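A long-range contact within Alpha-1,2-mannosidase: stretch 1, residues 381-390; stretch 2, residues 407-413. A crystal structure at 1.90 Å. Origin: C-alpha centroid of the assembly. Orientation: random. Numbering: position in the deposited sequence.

Stretch 1 381-390: GNNSVSLLVD
Stretch 2 (407-413) AMIHQTQ

Two helical segments of one chain pack side by side and nearly antiparallel. Their N-to-C directions differ by 162°, and the axes approach to 10.0 Å. Stretch 1 opens in a loop. Gly-381 has phi/psi 98/176, a conformation that by itself calls for glycine. Asn-382 follows at -126/49, and the chain then turns into a helix that runs through Asp-390, with phi/psi near -60/-43 from Val-385 onward. Stretch 2 is helical from its start, and its backbone is held by bonds such as Gln-411 N to Ala-407 O at 3.0 Å. The register is set by two CA pairs: Val-385 CA to Met-408 CA at 6.1 Å, and Asn-382 CA to Gln-411 CA at 7.1 Å. Together the stretches bury 350 Å².

Ala-407 CB points toward stretch 1 but stays 5.6 Å from Leu-388 CD1, its nearest side-chain atom there, too far for contact.

Met-408 is the centre of the apolar packing. Its CA-to-CB bond points sideways, yet the extended side chain (chi1 -73°, m; chi2 172°, t; chi3 -165°, t) brings its end nearer to stretch 1. Met-408 CG lies 4.1 Å from Val-385 CG2. Met-408 CE lies 3.8 Å from Leu-388 CB and 3.7 Å from Val-389 CG2. The methyl thus meets two successive residues of the facing helix. Val-385 and Val-389, one helical turn apart, are both t (chi1 173°). Leu-388 is m,t. The backbone bond Val-389 N to Val-385 O, 2.9 Å, links the turn between them.

Ile-409 points away, and His-410 is out of reach. Neither touches stretch 1.

Gln-411 points toward stretch 1, with chi1 -163° (t), chi2 78° (p) and chi3 -8°. Its NE2 lies 3.9 Å from Ser-384 OG; Ser-384 has chi1 53° (p). No hydrogen bond joins this pair, and both atoms are satisfied elsewhere in the structure. Gln-411 also packs beside Asn-382, which points toward stretch 2 with chi1 -70° (m).

Thr-412 points sideways with chi1 70° (p). It also lies against the Asn-382 side chain. Its hydroxyl turns back to its own helix: Thr-412 OG1 donates to Ile-409 O at 2.7 Å. Thr-412 N also reaches Ile-409 O, at 3.0 Å, while its bond to Met-408 O is weak at 3.4 Å.

Gln-413 (phi/psi -122/15) is out of reach.

No hydrogen bond crosses between the stretches. The contact rests on packing.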

ATOM      1  N   GLY A 381      -9.016  15.011  25.713  1.00  8.22           N
ATOM      2  CA  GLY A 381      -8.393  14.487  26.930  1.00  8.90           C
ATOM      3  C   GLY A 381      -8.439  15.435  28.118  1.00  9.05           C
ATOM      4  O   GLY A 381      -8.898  16.580  27.996  1.00  8.99           O
ATOM      5  N   ASN A 382      -7.949  14.955  29.264  1.00  8.68           N
ATOM      6  CA  ASN A 382      -7.848  15.761  30.473  1.00  8.95           C
ATOM      7  C   ASN A 382      -6.401  15.702  30.949  1.00  9.01           C
ATOM      8  O   ASN A 382      -6.110  15.441  32.120  1.00  8.03           O
ATOM      9  CB  ASN A 382      -8.779  15.199  31.571  1.00  9.19           C
ATOM     10  CG  ASN A 382     -10.258  15.404  31.252  1.00 10.59           C
ATOM     11  OD1 ASN A 382     -10.656  16.330  30.508  1.00 15.16           O
ATOM     12  ND2 ASN A 382     -11.077  14.551  31.802  1.00  8.07           N
ATOM     13  N   ASN A 383      -5.471  15.931  30.029  1.00  9.17           N
ATOM     14  CA  ASN A 383      -4.081  15.767  30.384  1.00  9.12           C
ATOM     15  C   ASN A 383      -3.483  16.906  31.213  1.00  9.22           C
ATOM     16  O   ASN A 383      -2.357  16.792  31.718  1.00  9.48           O
ATOM     17  CB  ASN A 383      -3.262  15.422  29.141  1.00  9.56           C
ATOM     18  CG  ASN A 383      -3.743  14.134  28.502  1.00  9.49           C
ATOM     19  OD1 ASN A 383      -4.202  14.118  27.344  1.00 12.37           O
ATOM     20  ND2 ASN A 383      -3.694  13.055  29.269  1.00  5.15           N
ATOM     21  N   SER A 384      -4.242  17.985  31.384  1.00  8.50           N
ATOM     22  CA  SER A 384      -3.918  18.959  32.415  1.00  8.46           C
ATOM     23  C   SER A 384      -3.652  18.220  33.747  1.00  8.27           C
ATOM     24  O   SER A 384      -2.758  18.585  34.529  1.00  7.39           O
ATOM     25  CB  SER A 384      -5.083  19.929  32.610  1.00  7.79           C
ATOM     26  OG  SER A 384      -6.297  19.215  32.853  1.00 10.14           O
ATOM     27  N   VAL A 385      -4.468  17.206  34.010  1.00  8.08           N
ATOM     28  CA  VAL A 385      -4.348  16.439  35.245  1.00  8.18           C
ATOM     29  C   VAL A 385      -2.990  15.745  35.321  1.00  8.52           C
ATOM     30  O   VAL A 385      -2.331  15.700  36.370  1.00  9.21           O
ATOM     31  CB  VAL A 385      -5.482  15.401  35.320  1.00  8.23           C
ATOM     32  CG1 VAL A 385      -5.277  14.480  36.496  1.00  9.45           C
ATOM     33  CG2 VAL A 385      -6.850  16.145  35.401  1.00  7.97           C
ATOM     34  N   SER A 386      -2.551  15.219  34.196  1.00  8.74           N
ATOM     35  CA  SER A 386      -1.270  14.523  34.156  1.00  8.67           C
ATOM     36  C   SER A 386      -0.108  15.444  34.551  1.00  8.79           C
ATOM     37  O   SER A 386       0.766  15.053  35.329  1.00  8.43           O
ATOM     38  CB  SER A 386      -1.026  13.929  32.761  1.00  8.95           C
ATOM     39  OG  SER A 386       0.290  13.389  32.688  1.00 10.00           O
ATOM     40  N   LEU A 387      -0.084  16.664  34.023  1.00  8.60           N
ATOM     41  CA  LEU A 387       0.987  17.604  34.391  1.00  8.36           C
ATOM     42  C   LEU A 387       1.023  17.845  35.895  1.00  8.28           C
ATOM     43  O   LEU A 387       2.083  17.855  36.515  1.00  7.72           O
ATOM     44  CB  LEU A 387       0.784  18.955  33.706  1.00  8.63           C
ATOM     45  CG  LEU A 387       1.458  19.115  32.339  1.00  8.99           C
ATOM     46  CD1 LEU A 387       0.835  18.147  31.318  1.00  5.53           C
ATOM     47  CD2 LEU A 387       1.301  20.580  31.884  1.00 11.06           C
ATOM     48  N   LEU A 388      -0.145  18.051  36.483  1.00  7.44           N
ATOM     49  CA  LEU A 388      -0.202  18.273  37.920  1.00  7.47           C
ATOM     50  C   LEU A 388       0.251  17.039  38.707  1.00  7.27           C
ATOM     51  O   LEU A 388       1.030  17.137  39.656  1.00  6.58           O
ATOM     52  CB  LEU A 388      -1.624  18.682  38.347  1.00  7.38           C
ATOM     53  CG  LEU A 388      -2.187  20.018  37.823  1.00  7.74           C
ATOM     54  CD1 LEU A 388      -3.625  20.244  38.354  1.00  6.78           C
ATOM     55  CD2 LEU A 388      -1.294  21.153  38.281  1.00  9.19           C
ATOM     56  N   VAL A 389      -0.262  15.873  38.334  1.00  7.54           N
ATOM     57  CA  VAL A 389      -0.000  14.667  39.146  1.00  7.11           C
ATOM     58  C   VAL A 389       1.422  14.130  38.930  1.00  7.46           C
ATOM     59  O   VAL A 389       2.107  13.715  39.880  1.00  6.79           O
ATOM     60  CB  VAL A 389      -1.040  13.582  38.854  1.00  7.33           C
ATOM     61  CG1 VAL A 389      -0.657  12.278  39.576  1.00  6.79           C
ATOM     62  CG2 VAL A 389      -2.441  14.088  39.293  1.00  4.77           C
ATOM     63  N   ASP A 390       1.878  14.146  37.684  1.00  7.22           N
ATOM     64  CA  ASP A 390       3.242  13.703  37.415  1.00  7.57           C
ATOM     65  C   ASP A 390       4.220  14.533  38.252  1.00  8.24           C
ATOM     66  O   ASP A 390       5.153  13.982  38.887  1.00  8.01           O
ATOM     67  CB  ASP A 390       3.584  13.793  35.920  1.00  8.03           C
ATOM     68  CG  ASP A 390       4.961  13.223  35.606  1.00  9.37           C
ATOM     69  OD1 ASP A 390       5.176  12.009  35.865  1.00 10.16           O
ATOM     70  OD2 ASP A 390       5.834  13.984  35.118  1.00 10.32           O
ATOM     71  N   ALA A 407     -10.129  21.061  41.260  1.00  8.64           N
ATOM     72  CA  ALA A 407      -9.988  21.400  39.855  1.00  8.46           C
ATOM     73  C   ALA A 407      -9.983  20.146  38.974  1.00  8.37           C
ATOM     74  O   ALA A 407     -10.611  20.121  37.912  1.00  8.27           O
ATOM     75  CB  ALA A 407      -8.686  22.208  39.639  1.00  7.89           C
ATOM     76  N   MET A 408      -9.267  19.112  39.419  1.00  7.87           N
ATOM     77  CA  MET A 408      -9.159  17.855  38.672  1.00  7.59           C
ATOM     78  C   MET A 408     -10.515  17.185  38.545  1.00  6.97           C
ATOM     79  O   MET A 408     -10.917  16.768  37.461  1.00  6.61           O
ATOM     80  CB  MET A 408      -8.223  16.883  39.398  1.00  7.79           C
ATOM     81  CG  MET A 408      -6.749  17.239  39.316  1.00  9.25           C
ATOM     82  SD  MET A 408      -5.847  16.131  40.421  1.00 11.78           S
ATOM     83  CE  MET A 408      -4.295  17.032  40.496  1.00  9.13           C
ATOM     84  N   ILE A 409     -11.208  17.059  39.673  1.00  6.25           N
ATOM     85  CA  ILE A 409     -12.516  16.446  39.667  1.00  6.39           C
ATOM     86  C   ILE A 409     -13.484  17.236  38.776  1.00  7.19           C
ATOM     87  O   ILE A 409     -14.273  16.639  38.025  1.00  8.08           O
ATOM     88  CB  ILE A 409     -13.096  16.324  41.106  1.00  6.60           C
ATOM     89  CG1 ILE A 409     -12.272  15.318  41.914  1.00  7.13           C
ATOM     90  CG2 ILE A 409     -14.553  15.878  41.054  1.00  6.01           C
ATOM     91  CD1 ILE A 409     -12.621  15.290  43.383  1.00  7.72           C
ATOM     92  N   HIS A 410     -13.449  18.565  38.869  1.00  7.03           N
ATOM     93  CA  HIS A 410     -14.360  19.397  38.070  1.00  7.27           C
ATOM     94  C   HIS A 410     -14.103  19.209  36.571  1.00  7.78           C
ATOM     95  O   HIS A 410     -15.027  19.156  35.755  1.00  8.05           O
ATOM     96  CB  HIS A 410     -14.242  20.874  38.459  1.00  7.45           C
ATOM     97  CG  HIS A 410     -14.980  21.801  37.546  1.00  7.15           C
ATOM     98  ND1 HIS A 410     -16.341  22.020  37.635  1.00 11.19           N
ATOM     99  CD2 HIS A 410     -14.543  22.564  36.519  1.00  7.50           C
ATOM    100  CE1 HIS A 410     -16.707  22.877  36.697  1.00  7.53           C
ATOM    101  NE2 HIS A 410     -15.631  23.220  36.007  1.00 10.28           N
ATOM    102  N   GLN A 411     -12.833  19.080  36.217  1.00  7.56           N
ATOM    103  CA  GLN A 411     -12.444  18.869  34.829  1.00  8.10           C
ATOM    104  C   GLN A 411     -13.080  17.584  34.260  1.00  8.48           C
ATOM    105  O   GLN A 411     -13.298  17.469  33.050  1.00  8.78           O
ATOM    106  CB  GLN A 411     -10.910  18.814  34.726  1.00  7.57           C
ATOM    107  CG  GLN A 411     -10.349  18.994  33.308  1.00  8.94           C
ATOM    108  CD  GLN A 411     -10.332  20.447  32.862  1.00 10.62           C
ATOM    109  OE1 GLN A 411     -10.868  21.331  33.542  1.00 11.25           O
ATOM    110  NE2 GLN A 411      -9.696  20.706  31.717  1.00  8.53           N
ATOM    111  N   THR A 412     -13.387  16.625  35.126  1.00  8.19           N
ATOM    112  CA  THR A 412     -13.956  15.359  34.677  1.00  8.38           C
ATOM    113  C   THR A 412     -15.470  15.321  34.858  1.00  9.08           C
ATOM    114  O   THR A 412     -16.113  14.367  34.431  1.00  9.92           O
ATOM    115  CB  THR A 412     -13.397  14.171  35.487  1.00  8.51           C
ATOM    116  OG1 THR A 412     -13.924  14.226  36.824  1.00  8.82           O
ATOM    117  CG2 THR A 412     -11.867  14.201  35.537  1.00  7.54           C
ATOM    118  N   GLN A 413     -16.036  16.334  35.510  1.00  9.29           N
ATOM    119  CA  GLN A 413     -17.461  16.316  35.850  1.00 10.04           C
ATOM    120  C   GLN A 413     -18.216  17.503  35.265  1.00 10.27           C
ATOM    121  O   GLN A 413     -19.349  17.799  35.671  1.00  9.45           O
ATOM    122  CB  GLN A 413     -17.635  16.298  37.366  1.00 10.46           C
ATOM    123  CG  GLN A 413     -17.079  15.032  37.996  1.00 13.08           C
ATOM    124  CD  GLN A 413     -17.893  13.800  37.637  1.00 17.22           C
ATOM    125  OE1 GLN A 413     -17.400  12.866  36.994  1.00 19.72           O
ATOM    126  NE2 GLN A 413     -19.143  13.799  38.036  1.00 15.82           N
TER